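Local coordinates for protein cyclic GMP-AMP synthase-like receptor (PDB 7LT2) that senses double-stranded RNA in the cytoplasm and synthesises a cyclic GMP-AMP second messenger from ATP and GTP in innate antiviral immunity, at residues L28-R33 with T160-T165; P44-L49 with L73-H78; V304-L309 with Y349-I354. All coordinates share one frame; numbering follows the deposited sequence.

Contact 1: residues L28-R33 with T160-T165; sequences LESVLR and TNEFGT
S30 OG donates a hydrogen bond to E162 OE1 over 2.9 Å, meeting the carboxylate oxygen from above its plane, 41° out of it. The serine hydroxyl stands anti to its own backbone N (chi1 -174°), which turns it to the hairpin, where it also lies 3.3 Å from N161 CB. R33 NH2 donates to a water at 2.8 Å; R33 and E162, opposite in charge, are near but not in contact, NH2 of the one lying 5.2 Å from OE2 of the other. F163 brings the edge of its ring to S30, with CE2 4.1 Å from S30 CB, while E162 CG covers one face of the same ring. One residue along the helix, V31 CG2 packs on the amide of N161, 3.4 Å from ND2, the side chains crossing obliquely. The hairpin end is fixed from within: N161 to G164 form a type I turn, and N161 OD1 accepts from F163 N in an Asx turn (2.8 Å). The contact thus sets helix 18-42 against the turn that joins strands 156-161 and 164-171; next to it V31 reaches F166, I168 and I181, and L28 and L32 continue the helix packing onto strands 70-77, 177-183 and 188-200.

Contact 2: residues P44-L49 with L73-H78; sequences PLFKAL and LDILLH
F46 turns its ring edge to I75 CG2 on strand 70-77 of the nucleotidyltransferase core, the strand that begins with the residues assigned by similarity to catalytic metal binding. The short helix 44-49 runs across this strand, the two axes 87° apart and 8.7 Å at closest approach. F46 CG lies anti to the backbone N (chi1 170°), and the F46 side chain crosses those of I75 and L77 at about a right angle. I75 CG2 sits in the plane of the ring, 3.7 Å from F46 CE1; L77 CD2 comes to the same CE1 obliquely, at 3.8 Å. The two methyls therefore share one corner of the ring, and W137 of helix 131-147 touches both F46 and L77. Nearer the helix end the backbones close in: L49 and L77 meet at their CB atoms, 3.9 Å apart, and L49 CD2 reaches to 3.4 Å from H78 O. Beside this apolar pair a backbone bond joins the last turn of helix 44-49 to the end of segment 73-78. There L49 O accepts from H78 N at 2.9 Å, with the donor tilted 24° from the carbonyl plane, and L77 CA, 3.3 Å away, makes a CA-H...O contact to the same oxygen.

Contact 3: residues V304-L309 with Y349-I354; sequences VFMTTL and YIIKDI
I354 CD1 is met by three side chains of helix 301-318, and this is the close-packed part of the contact. M306 SD lies 3.7 Å from I354 CD1, F305 CE2 meets the same methyl at 4.0 Å, and L309 CD2 comes to it tip to tip at 4.1 Å. I354 CG1 stands between the backbone N and the carbonyl carbon (chi1 69°), and an extended chi2 (-180°) carries CD1 on toward helix 301-318. The F305 side chain crosses I354 at about a right angle, whereas M306 approaches it obliquely. The methionine chain is bent at both chi2 and chi3, and its CE methyl ends 4.1 Å from I354 CG1.

Around I351 the packing is equally apolar but is made by side chains lying alongside. I351 and L309 slide past each other in opposite directions, with L309 CD2 3.8 Å from I351 CG1. M306 passes I351 in the same manner, more loosely, as M306 CE is 4.2 Å from I351 CG2. The solvent side belongs to helix 337-354, where exposed K352 points away and partly exposed D353 bonds H364. V304 and T308, by contrast, are buried against other parts of the lobe, among them W297, F296 and I265, and T308 OG1 is satisfied by V304 O.

The axes are 11.4 Å apart and cross at -152°, a nearly antiparallel pair with only side chains meeting between them. Helix 258-272 completes the core, with L264 against F305 and L268 against L309 and I350, while I361 and H364 cover I354. Such a bundle of helices joined through apolar side chains belongs to the C-terminal helical lobe of Mab-21 proteins, the HhH/H2TH-like domain.

Contacts 1 and 2 belong to one lobe: helices 18-42 and 44-49 follow each other in the chain and both reach the same mixed sheet. Their centres are 20 Å apart, and they touch where L32 CD1 packs on L73 CD1 at 4.2 Å. Contact 2 is nested in the chain loop that contact 1 closes. Contact 3 lies across the chain's centre, about 43 Å from contact 1 and 45 Å from contact 2 between centres, in the helical lobe. Among residues assigned by similarity to nucleotide or metal binding, F71 packs directly on L28 and L32 of contact 1. Between side chains, L76 of contact 2 is about 5 Å from E246 and I75 about 9 Å from D72; L309 of contact 3 is about 8 Å from I281.

Contact 1: residues L28-R33 with T160-T165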
ATOM      1  N   LEU A  28      -7.871  13.142  -6.625  1.00 17.20           N
ATOM      2  CA  LEU A  28      -7.721  11.763  -7.074  1.00 16.29           C
ATOM      3  C   LEU A  28      -8.923  10.915  -6.681  1.00 17.28           C
ATOM      4  O   LEU A  28      -9.393  10.090  -7.469  1.00 16.93           O
ATOM      5  CB  LEU A  28      -6.436  11.169  -6.496  1.00 16.34           C
ATOM      6  CG  LEU A  28      -5.133  11.727  -7.069  1.00 17.74           C
ATOM      7  CD1 LEU A  28      -3.956  11.386  -6.167  1.00 21.08           C
ATOM      8  CD2 LEU A  28      -4.905  11.192  -8.477  1.00 21.09           C
ATOM      9  N   GLU A  29      -9.428  11.098  -5.462  1.00 16.94           N
ATOM     10  CA  GLU A  29     -10.562  10.293  -5.021  1.00 16.29           C
ATOM     11  C   GLU A  29     -11.817  10.614  -5.818  1.00 16.14           C
ATOM     12  O   GLU A  29     -12.653   9.727  -6.041  1.00 16.73           O
ATOM     13  CB  GLU A  29     -10.783  10.498  -3.523  1.00 17.76           C
ATOM     14  CG  GLU A  29      -9.651   9.911  -2.677  1.00 18.64           C
ATOM     15  CD  GLU A  29      -9.668  10.400  -1.244  1.00 24.99           C
ATOM     16  OE1 GLU A  29     -10.697  10.971  -0.827  1.00 26.14           O
ATOM     17  OE2 GLU A  29      -8.653  10.211  -0.538  1.00 20.46           O
ATOM     18  N   SER A  30     -11.955  11.856  -6.278  1.00 18.76           N
ATOM     19  CA  SER A  30     -13.119  12.221  -7.080  1.00 16.37           C
ATOM     20  C   SER A  30     -13.016  11.658  -8.494  1.00 18.43           C
ATOM     21  O   SER A  30     -14.000  11.139  -9.037  1.00 19.25           O
ATOM     22  CB  SER A  30     -13.277  13.743  -7.108  1.00 21.18           C
ATOM     23  OG  SER A  30     -14.477  14.120  -7.766  1.00 28.94           O
ATOM     24  N   VAL A  31     -11.838  11.742  -9.110  1.00 17.01           N
ATOM     25  CA  VAL A  31     -11.641  11.119 -10.420  1.00 16.29           C
ATOM     26  C   VAL A  31     -11.966   9.630 -10.358  1.00 17.07           C
ATOM     27  O   VAL A  31     -12.667   9.092 -11.224  1.00 17.61           O
ATOM     28  CB  VAL A  31     -10.206  11.355 -10.919  1.00 17.39           C
ATOM     29  CG1 VAL A  31      -9.890  10.430 -12.091  1.00 20.03           C
ATOM     30  CG2 VAL A  31     -10.023  12.813 -11.313  1.00 19.65           C
ATOM     31  N   LEU A  32     -11.474   8.947  -9.321  1.00 17.23           N
ATOM     32  CA  LEU A  32     -11.672   7.504  -9.234  1.00 15.52           C
ATOM     33  C   LEU A  32     -13.125   7.137  -8.932  1.00 15.80           C
ATOM     34  O   LEU A  32     -13.606   6.106  -9.422  1.00 16.89           O
ATOM     35  CB  LEU A  32     -10.724   6.912  -8.189  1.00 15.85           C
ATOM     36  CG  LEU A  32      -9.239   7.043  -8.556  1.00 16.95           C
ATOM     37  CD1 LEU A  32      -8.360   6.722  -7.340  1.00 16.51           C
ATOM     38  CD2 LEU A  32      -8.883   6.141  -9.736  1.00 19.06           C
ATOM     39  N   ARG A  33     -13.846   7.954  -8.154  1.00 15.99           N
ATOM     40  CA  ARG A  33     -15.270   7.678  -7.960  1.00 14.78           C
ATOM     41  C   ARG A  33     -16.028   7.770  -9.279  1.00 18.25           C
ATOM     42  O   ARG A  33     -16.903   6.939  -9.562  1.00 17.89           O
ATOM     43  CB  ARG A  33     -15.872   8.629  -6.924  1.00 16.56           C
ATOM     44  CG  ARG A  33     -15.720   8.154  -5.487  1.00 20.22           C
ATOM     45  CD  ARG A  33     -16.600   8.957  -4.538  1.00 21.19           C
ATOM     46  NE  ARG A  33     -16.155  10.341  -4.455  1.00 28.04           N
ATOM     47  CZ  ARG A  33     -15.237  10.781  -3.605  1.00 20.93           C
ATOM     48  NH1 ARG A  33     -14.678   9.977  -2.716  1.00 29.27           N
ATOM     49  NH2 ARG A  33     -14.873  12.058  -3.648  1.00 29.63           N
ATOM     50  N   THR A 160     -14.451  14.987 -15.848  1.00 24.07           N
ATOM     51  CA  THR A 160     -14.655  16.231 -15.125  1.00 22.27           C
ATOM     52  C   THR A 160     -15.265  15.941 -13.761  1.00 23.39           C
ATOM     53  O   THR A 160     -15.941  14.927 -13.568  1.00 23.94           O
ATOM     54  CB  THR A 160     -15.563  17.188 -15.902  1.00 29.08           C
ATOM     55  OG1 THR A 160     -16.858  16.596 -16.054  1.00 28.12           O
ATOM     56  CG2 THR A 160     -14.984  17.470 -17.277  1.00 30.51           C
ATOM     57  N   ASN A 161     -15.011  16.839 -12.817  1.00 18.15           N
ATOM     58  CA  ASN A 161     -15.629  16.780 -11.497  1.00 18.88           C
ATOM     59  C   ASN A 161     -15.586  18.183 -10.904  1.00 20.12           C
ATOM     60  O   ASN A 161     -15.322  19.160 -11.612  1.00 18.18           O
ATOM     61  CB  ASN A 161     -14.942  15.744 -10.605  1.00 16.83           C
ATOM     62  CG  ASN A 161     -13.446  15.959 -10.497  1.00 18.50           C
ATOM     63  OD1 ASN A 161     -12.989  17.011 -10.054  1.00 19.36           O
ATOM     64  ND2 ASN A 161     -12.673  14.951 -10.889  1.00 20.31           N
ATOM     65  N   GLU A 162     -15.850  18.287  -9.599  1.00 19.89           N
ATOM     66  CA  GLU A 162     -15.942  19.603  -8.972  1.00 20.28           C
ATOM     67  C   GLU A 162     -14.602  20.316  -8.907  1.00 20.56           C
ATOM     68  O   GLU A 162     -14.578  21.531  -8.674  1.00 20.14           O
ATOM     69  CB  GLU A 162     -16.532  19.495  -7.561  1.00 18.65           C
ATOM     70  CG  GLU A 162     -15.661  18.761  -6.549  1.00 17.77           C
ATOM     71  CD  GLU A 162     -15.990  17.279  -6.461  1.00 23.43           C
ATOM     72  OE1 GLU A 162     -15.957  16.585  -7.502  1.00 23.20           O
ATOM     73  OE2 GLU A 162     -16.294  16.809  -5.346  1.00 27.76           O
ATOM     74  N   PHE A 163     -13.496  19.602  -9.113  1.00 17.69           N
ATOM     75  CA  PHE A 163     -12.172  20.205  -9.078  1.00 18.48           C
ATOM     76  C   PHE A 163     -11.645  20.553 -10.462  1.00 19.11           C
ATOM     77  O   PHE A 163     -10.529  21.072 -10.574  1.00 23.35           O
ATOM     78  CB  PHE A 163     -11.192  19.274  -8.355  1.00 18.05           C
ATOM     79  CG  PHE A 163     -11.627  18.923  -6.965  1.00 18.21           C
ATOM     80  CD1 PHE A 163     -11.605  19.879  -5.957  1.00 19.97           C
ATOM     81  CD2 PHE A 163     -12.085  17.653  -6.665  1.00 16.36           C
ATOM     82  CE1 PHE A 163     -12.019  19.570  -4.677  1.00 20.85           C
ATOM     83  CE2 PHE A 163     -12.501  17.332  -5.382  1.00 18.93           C
ATOM     84  CZ  PHE A 163     -12.467  18.293  -4.387  1.00 19.56           C
ATOM     85  N   GLY A 164     -12.415  20.285 -11.514  1.00 21.26           N
ATOM     86  CA  GLY A 164     -12.002  20.664 -12.852  1.00 21.21           C
ATOM     87  C   GLY A 164     -11.995  19.518 -13.839  1.00 22.66           C
ATOM     88  O   GLY A 164     -12.784  18.578 -13.722  1.00 21.45           O
ATOM     89  N   THR A 165     -11.105  19.596 -14.822  1.00 20.82           N
ATOM     90  CA  THR A 165     -11.008  18.619 -15.896  1.00 21.44           C
ATOM     91  C   THR A 165      -9.690  17.870 -15.780  1.00 21.68           C
ATOM     92  O   THR A 165      -8.649  18.468 -15.488  1.00 19.69           O
ATOM     93  CB  THR A 165     -11.107  19.303 -17.260  1.00 22.69           C
ATOM     94  OG1 THR A 165     -12.347  20.019 -17.337  1.00 28.97           O
ATOM     95  CG2 THR A 165     -11.051  18.278 -18.390  1.00 22.88           C
TER
HETATM   96  O   HOH W   1     -15.656  14.577  -4.577  1.00 27.88           O

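Contact 2: residues P44-L49 with L73-H78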
ATOM      1  N   PRO A  44     -23.291  -5.569 -14.330  1.00 19.07           N
ATOM      2  CA  PRO A  44     -24.130  -5.761 -13.137  1.00 18.89           C
ATOM      3  C   PRO A  44     -23.486  -6.634 -12.073  1.00 17.86           C
ATOM      4  O   PRO A  44     -23.731  -6.415 -10.881  1.00 17.13           O
ATOM      5  CB  PRO A  44     -25.400  -6.409 -13.708  1.00 19.78           C
ATOM      6  CG  PRO A  44     -25.435  -5.964 -15.139  1.00 21.03           C
ATOM      7  CD  PRO A  44     -23.998  -5.908 -15.575  1.00 22.77           C
ATOM      8  N   LEU A  45     -22.680  -7.626 -12.460  1.00 18.29           N
ATOM      9  CA  LEU A  45     -22.022  -8.459 -11.459  1.00 17.01           C
ATOM     10  C   LEU A  45     -21.010  -7.653 -10.654  1.00 15.87           C
ATOM     11  O   LEU A  45     -20.900  -7.833  -9.435  1.00 15.93           O
ATOM     12  CB  LEU A  45     -21.349  -9.659 -12.126  1.00 16.97           C
ATOM     13  CG  LEU A  45     -20.607 -10.633 -11.201  1.00 17.77           C
ATOM     14  CD1 LEU A  45     -21.471 -11.089 -10.031  1.00 18.76           C
ATOM     15  CD2 LEU A  45     -20.113 -11.840 -12.002  1.00 22.14           C
ATOM     16  N   PHE A  46     -20.268  -6.747 -11.305  1.00 18.50           N
ATOM     17  CA  PHE A  46     -19.383  -5.871 -10.545  1.00 15.11           C
ATOM     18  C   PHE A  46     -20.174  -4.984  -9.602  1.00 16.85           C
ATOM     19  O   PHE A  46     -19.778  -4.788  -8.448  1.00 17.04           O
ATOM     20  CB  PHE A  46     -18.522  -4.999 -11.461  1.00 16.42           C
ATOM     21  CG  PHE A  46     -17.777  -3.911 -10.719  1.00 16.66           C
ATOM     22  CD1 PHE A  46     -16.756  -4.233  -9.838  1.00 21.44           C
ATOM     23  CD2 PHE A  46     -18.123  -2.577 -10.872  1.00 18.20           C
ATOM     24  CE1 PHE A  46     -16.078  -3.239  -9.135  1.00 16.53           C
ATOM     25  CE2 PHE A  46     -17.447  -1.578 -10.170  1.00 15.78           C
ATOM     26  CZ  PHE A  46     -16.425  -1.914  -9.306  1.00 18.12           C
ATOM     27  N   LYS A  47     -21.294  -4.431 -10.073  1.00 16.39           N
ATOM     28  CA  LYS A  47     -22.090  -3.578  -9.198  1.00 16.59           C
ATOM     29  C   LYS A  47     -22.580  -4.356  -7.985  1.00 19.53           C
ATOM     30  O   LYS A  47     -22.583  -3.836  -6.863  1.00 20.60           O
ATOM     31  CB  LYS A  47     -23.264  -2.975  -9.967  1.00 20.63           C
ATOM     32  CG  LYS A  47     -24.022  -1.915  -9.179  1.00 21.25           C
ATOM     33  CD  LYS A  47     -25.122  -1.304 -10.020  1.00 23.22           C
ATOM     34  CE  LYS A  47     -25.817  -0.175  -9.274  1.00 30.77           C
ATOM     35  NZ  LYS A  47     -26.690   0.585 -10.198  1.00 32.97           N
ATOM     36  N   ALA A  48     -22.961  -5.621  -8.187  1.00 18.84           N
ATOM     37  CA  ALA A  48     -23.435  -6.441  -7.077  1.00 17.02           C
ATOM     38  C   ALA A  48     -22.307  -6.785  -6.109  1.00 19.08           C
ATOM     39  O   ALA A  48     -22.507  -6.765  -4.890  1.00 19.02           O
ATOM     40  CB  ALA A  48     -24.090  -7.718  -7.610  1.00 17.39           C
ATOM     41  N   LEU A  49     -21.117  -7.104  -6.632  1.00 16.22           N
ATOM     42  CA  LEU A  49     -20.002  -7.495  -5.771  1.00 17.05           C
ATOM     43  C   LEU A  49     -19.395  -6.309  -5.031  1.00 15.71           C
ATOM     44  O   LEU A  49     -18.903  -6.470  -3.907  1.00 17.31           O
ATOM     45  CB  LEU A  49     -18.915  -8.170  -6.599  1.00 16.20           C
ATOM     46  CG  LEU A  49     -19.174  -9.624  -6.983  1.00 15.81           C
ATOM     47  CD1 LEU A  49     -18.243 -10.011  -8.116  1.00 17.85           C
ATOM     48  CD2 LEU A  49     -18.935 -10.501  -5.771  1.00 17.47           C
ATOM     49  N   LEU A  73      -5.543   1.426  -5.724  1.00 18.28           N
ATOM     50  CA  LEU A  73      -6.975   1.411  -5.438  1.00 17.06           C
ATOM     51  C   LEU A  73      -7.377  -0.040  -5.222  1.00 17.06           C
ATOM     52  O   LEU A  73      -7.561  -0.794  -6.180  1.00 17.33           O
ATOM     53  CB  LEU A  73      -7.781   2.047  -6.565  1.00 17.39           C
ATOM     54  CG  LEU A  73      -9.262   2.231  -6.200  1.00 16.18           C
ATOM     55  CD1 LEU A  73      -9.402   3.281  -5.107  1.00 16.13           C
ATOM     56  CD2 LEU A  73     -10.065   2.608  -7.430  1.00 20.16           C
ATOM     57  N   ASP A  74      -7.489  -0.442  -3.958  1.00 17.92           N
ATOM     58  CA  ASP A  74      -7.951  -1.784  -3.619  1.00 19.19           C
ATOM     59  C   ASP A  74      -9.471  -1.787  -3.704  1.00 17.05           C
ATOM     60  O   ASP A  74     -10.160  -1.242  -2.835  1.00 16.04           O
ATOM     61  CB  ASP A  74      -7.455  -2.193  -2.237  1.00 19.74           C
ATOM     62  CG  ASP A  74      -5.961  -2.426  -2.205  1.00 21.16           C
ATOM     63  OD1 ASP A  74      -5.396  -2.869  -3.233  1.00 19.96           O
ATOM     64  OD2 ASP A  74      -5.343  -2.151  -1.159  1.00 23.47           O
ATOM     65  N   ILE A  75      -9.993  -2.387  -4.770  1.00 15.05           N
ATOM     66  CA  ILE A  75     -11.426  -2.440  -5.034  1.00 17.15           C
ATOM     67  C   ILE A  75     -11.969  -3.670  -4.317  1.00 16.57           C
ATOM     68  O   ILE A  75     -11.665  -4.803  -4.700  1.00 18.01           O
ATOM     69  CB  ILE A  75     -11.703  -2.495  -6.543  1.00 18.50           C
ATOM     70  CG1 ILE A  75     -11.104  -1.268  -7.236  1.00 16.07           C
ATOM     71  CG2 ILE A  75     -13.208  -2.595  -6.824  1.00 17.56           C
ATOM     72  CD1 ILE A  75     -11.044  -1.375  -8.751  1.00 19.64           C
ATOM     73  N   LEU A  76     -12.760  -3.455  -3.263  1.00 17.36           N
ATOM     74  CA  LEU A  76     -13.159  -4.543  -2.371  1.00 14.35           C
ATOM     75  C   LEU A  76     -14.496  -5.128  -2.828  1.00 16.84           C
ATOM     76  O   LEU A  76     -15.537  -4.463  -2.754  1.00 16.92           O
ATOM     77  CB  LEU A  76     -13.235  -4.059  -0.925  1.00 16.44           C
ATOM     78  CG  LEU A  76     -11.971  -3.374  -0.380  1.00 19.57           C
ATOM     79  CD1 LEU A  76     -12.052  -3.234   1.128  1.00 17.35           C
ATOM     80  CD2 LEU A  76     -10.705  -4.122  -0.767  1.00 17.94           C
ATOM     81  N   LEU A  77     -14.454  -6.370  -3.299  1.00 17.31           N
ATOM     82  CA  LEU A  77     -15.626  -7.132  -3.704  1.00 14.47           C
ATOM     83  C   LEU A  77     -16.014  -8.072  -2.570  1.00 18.49           C
ATOM     84  O   LEU A  77     -15.156  -8.568  -1.839  1.00 17.77           O
ATOM     85  CB  LEU A  77     -15.326  -7.931  -4.975  1.00 18.04           C
ATOM     86  CG  LEU A  77     -14.553  -7.164  -6.051  1.00 19.43           C
ATOM     87  CD1 LEU A  77     -14.028  -8.101  -7.125  1.00 21.42           C
ATOM     88  CD2 LEU A  77     -15.443  -6.087  -6.658  1.00 17.95           C
ATOM     89  N   HIS A  78     -17.313  -8.316  -2.414  1.00 20.38           N
ATOM     90  CA  HIS A  78     -17.793  -9.140  -1.311  1.00 18.35           C
ATOM     91  C   HIS A  78     -18.655 -10.267  -1.848  1.00 16.76           C
ATOM     92  O   HIS A  78     -19.672 -10.014  -2.503  1.00 20.76           O
ATOM     93  CB  HIS A  78     -18.583  -8.322  -0.287  1.00 19.78           C
ATOM     94  CG  HIS A  78     -19.124  -9.150   0.836  1.00 22.65           C
ATOM     95  ND1 HIS A  78     -18.312  -9.766   1.764  1.00 25.90           N
ATOM     96  CD2 HIS A  78     -20.393  -9.492   1.159  1.00 28.38           C
ATOM     97  CE1 HIS A  78     -19.060 -10.440   2.620  1.00 24.51           C
ATOM     98  NE2 HIS A  78     -20.326 -10.292   2.274  1.00 25.09           N
TER
HETATM   99  O   HOH W   2     -21.689  -8.321  -2.364  1.00 30.01           O

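Contact 3: residues V304-L309 with Y349-I354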
ATOM      1  N   VAL A 304      13.709   9.200  19.281  1.00 21.24           N
ATOM      2  CA  VAL A 304      12.933   8.169  18.596  1.00 19.87           C
ATOM      3  C   VAL A 304      13.677   7.682  17.357  1.00 20.48           C
ATOM      4  O   VAL A 304      13.767   6.473  17.103  1.00 19.88           O
ATOM      5  CB  VAL A 304      11.527   8.696  18.245  1.00 19.21           C
ATOM      6  CG1 VAL A 304      10.740   7.652  17.440  1.00 18.65           C
ATOM      7  CG2 VAL A 304      10.766   9.065  19.510  1.00 20.60           C
ATOM      8  N   PHE A 305      14.223   8.612  16.571  1.00 20.08           N
ATOM      9  CA  PHE A 305      14.970   8.234  15.373  1.00 20.28           C
ATOM     10  C   PHE A 305      16.178   7.369  15.718  1.00 20.17           C
ATOM     11  O   PHE A 305      16.388   6.310  15.116  1.00 18.10           O
ATOM     12  CB  PHE A 305      15.406   9.490  14.613  1.00 18.67           C
ATOM     13  CG  PHE A 305      16.400   9.224  13.502  1.00 20.63           C
ATOM     14  CD1 PHE A 305      16.002   8.595  12.331  1.00 19.37           C
ATOM     15  CD2 PHE A 305      17.719   9.628  13.621  1.00 20.02           C
ATOM     16  CE1 PHE A 305      16.907   8.354  11.309  1.00 20.04           C
ATOM     17  CE2 PHE A 305      18.631   9.392  12.603  1.00 22.47           C
ATOM     18  CZ  PHE A 305      18.226   8.755  11.446  1.00 19.81           C
ATOM     19  N   MET A 306      16.993   7.812  16.681  1.00 22.14           N
ATOM     20  CA  MET A 306      18.194   7.061  17.032  1.00 21.86           C
ATOM     21  C   MET A 306      17.855   5.690  17.597  1.00 20.38           C
ATOM     22  O   MET A 306      18.528   4.698  17.292  1.00 19.85           O
ATOM     23  CB  MET A 306      19.036   7.851  18.035  1.00 22.05           C
ATOM     24  CG  MET A 306      19.717   9.076  17.444  1.00 23.57           C
ATOM     25  SD  MET A 306      20.842   8.660  16.096  1.00 24.52           S
ATOM     26  CE  MET A 306      21.935   7.514  16.928  1.00 25.03           C
ATOM     27  N   THR A 307      16.821   5.611  18.432  1.00 20.93           N
ATOM     28  CA  THR A 307      16.496   4.334  19.053  1.00 21.54           C
ATOM     29  C   THR A 307      15.923   3.354  18.038  1.00 19.89           C
ATOM     30  O   THR A 307      16.312   2.180  18.022  1.00 21.46           O
ATOM     31  CB  THR A 307      15.526   4.543  20.213  1.00 21.39           C
ATOM     32  OG1 THR A 307      16.192   5.271  21.249  1.00 23.72           O
ATOM     33  CG2 THR A 307      15.059   3.201  20.762  1.00 25.80           C
ATOM     34  N   THR A 308      15.007   3.814  17.176  1.00 19.05           N
ATOM     35  CA  THR A 308      14.436   2.909  16.182  1.00 17.58           C
ATOM     36  C   THR A 308      15.461   2.541  15.118  1.00 20.92           C
ATOM     37  O   THR A 308      15.424   1.427  14.592  1.00 20.85           O
ATOM     38  CB  THR A 308      13.178   3.507  15.537  1.00 17.99           C
ATOM     39  OG1 THR A 308      13.461   4.781  14.938  1.00 18.58           O
ATOM     40  CG2 THR A 308      12.067   3.664  16.570  1.00 17.06           C
ATOM     41  N   LEU A 309      16.394   3.447  14.810  1.00 17.85           N
ATOM     42  CA  LEU A 309      17.458   3.110  13.870  1.00 18.03           C
ATOM     43  C   LEU A 309      18.342   1.997  14.418  1.00 20.40           C
ATOM     44  O   LEU A 309      18.711   1.071  13.687  1.00 20.37           O
ATOM     45  CB  LEU A 309      18.296   4.348  13.545  1.00 19.32           C
ATOM     46  CG  LEU A 309      19.509   4.150  12.623  1.00 19.43           C
ATOM     47  CD1 LEU A 309      19.106   3.649  11.238  1.00 19.96           C
ATOM     48  CD2 LEU A 309      20.315   5.438  12.505  1.00 21.90           C
ATOM     49  N   TYR A 349      28.153   1.834  11.099  1.00 28.09           N
ATOM     50  CA  TYR A 349      29.054   2.964  10.901  1.00 30.30           C
ATOM     51  C   TYR A 349      28.306   4.285  10.989  1.00 27.74           C
ATOM     52  O   TYR A 349      28.800   5.247  11.587  1.00 30.96           O
ATOM     53  CB  TYR A 349      29.763   2.859   9.549  1.00 34.67           C
ATOM     54  CG  TYR A 349      30.080   4.219   8.954  1.00 37.99           C
ATOM     55  CD1 TYR A 349      31.167   4.959   9.403  1.00 45.81           C
ATOM     56  CD2 TYR A 349      29.278   4.772   7.961  1.00 38.79           C
ATOM     57  CE1 TYR A 349      31.454   6.208   8.873  1.00 47.49           C
ATOM     58  CE2 TYR A 349      29.555   6.017   7.427  1.00 33.91           C
ATOM     59  CZ  TYR A 349      30.643   6.731   7.886  1.00 42.15           C
ATOM     60  OH  TYR A 349      30.918   7.970   7.354  1.00 45.22           O
ATOM     61  N   ILE A 350      27.119   4.354  10.383  1.00 26.76           N
ATOM     62  CA  ILE A 350      26.345   5.591  10.399  1.00 28.29           C
ATOM     63  C   ILE A 350      25.943   5.947  11.824  1.00 25.01           C
ATOM     64  O   ILE A 350      26.064   7.104  12.247  1.00 26.46           O
ATOM     65  CB  ILE A 350      25.125   5.466   9.468  1.00 25.52           C
ATOM     66  CG1 ILE A 350      25.592   5.348   8.013  1.00 32.65           C
ATOM     67  CG2 ILE A 350      24.181   6.651   9.650  1.00 25.33           C
ATOM     68  CD1 ILE A 350      24.489   5.046   7.025  1.00 33.03           C
ATOM     69  N   ILE A 351      25.480   4.956  12.592  1.00 25.18           N
ATOM     70  CA  ILE A 351      25.096   5.205  13.980  1.00 21.21           C
ATOM     71  C   ILE A 351      26.269   5.776  14.770  1.00 26.94           C
ATOM     72  O   ILE A 351      26.113   6.742  15.528  1.00 26.45           O
ATOM     73  CB  ILE A 351      24.552   3.916  14.622  1.00 22.69           C
ATOM     74  CG1 ILE A 351      23.272   3.478  13.908  1.00 23.86           C
ATOM     75  CG2 ILE A 351      24.280   4.137  16.105  1.00 26.82           C
ATOM     76  CD1 ILE A 351      22.758   2.130  14.347  1.00 25.97           C
ATOM     77  N   LYS A 352      27.464   5.201  14.595  1.00 26.87           N
ATOM     78  CA  LYS A 352      28.634   5.718  15.299  1.00 28.30           C
ATOM     79  C   LYS A 352      28.944   7.148  14.875  1.00 28.06           C
ATOM     80  O   LYS A 352      29.398   7.964  15.687  1.00 27.13           O
ATOM     81  CB  LYS A 352      29.845   4.821  15.043  1.00 27.39           C
ATOM     82  CG  LYS A 352      29.684   3.396  15.538  1.00 42.59           C
ATOM     83  CD  LYS A 352      29.469   3.355  17.040  1.00 42.87           C
ATOM     84  CE  LYS A 352      30.762   3.060  17.779  1.00 50.56           C
ATOM     85  NZ  LYS A 352      31.235   1.673  17.514  1.00 60.82           N
ATOM     86  N   ASP A 353      28.697   7.471  13.607  1.00 28.79           N
ATOM     87  CA  ASP A 353      29.057   8.782  13.082  1.00 26.72           C
ATOM     88  C   ASP A 353      28.084   9.873  13.516  1.00 29.81           C
ATOM     89  O   ASP A 353      28.466  11.048  13.562  1.00 25.38           O
ATOM     90  CB  ASP A 353      29.132   8.721  11.554  1.00 24.64           C
ATOM     91  CG  ASP A 353      29.875   9.892  10.960  1.00 31.05           C
ATOM     92  OD1 ASP A 353      31.074  10.046  11.271  1.00 32.47           O
ATOM     93  OD2 ASP A 353      29.263  10.648  10.177  1.00 33.96           O
ATOM     94  N   ILE A 354      26.839   9.515  13.832  1.00 27.12           N
ATOM     95  CA  ILE A 354      25.822  10.494  14.201  1.00 28.32           C
ATOM     96  C   ILE A 354      25.458  10.439  15.679  1.00 27.49           C
ATOM     97  O   ILE A 354      24.850  11.398  16.182  1.00 28.17           O
ATOM     98  CB  ILE A 354      24.551  10.336  13.341  1.00 21.93           C
ATOM     99  CG1 ILE A 354      23.829   9.030  13.681  1.00 30.18           C
ATOM    100  CG2 ILE A 354      24.895  10.398  11.860  1.00 23.25           C
ATOM    101  CD1 ILE A 354      22.564   8.800  12.869  1.00 26.46           C
TER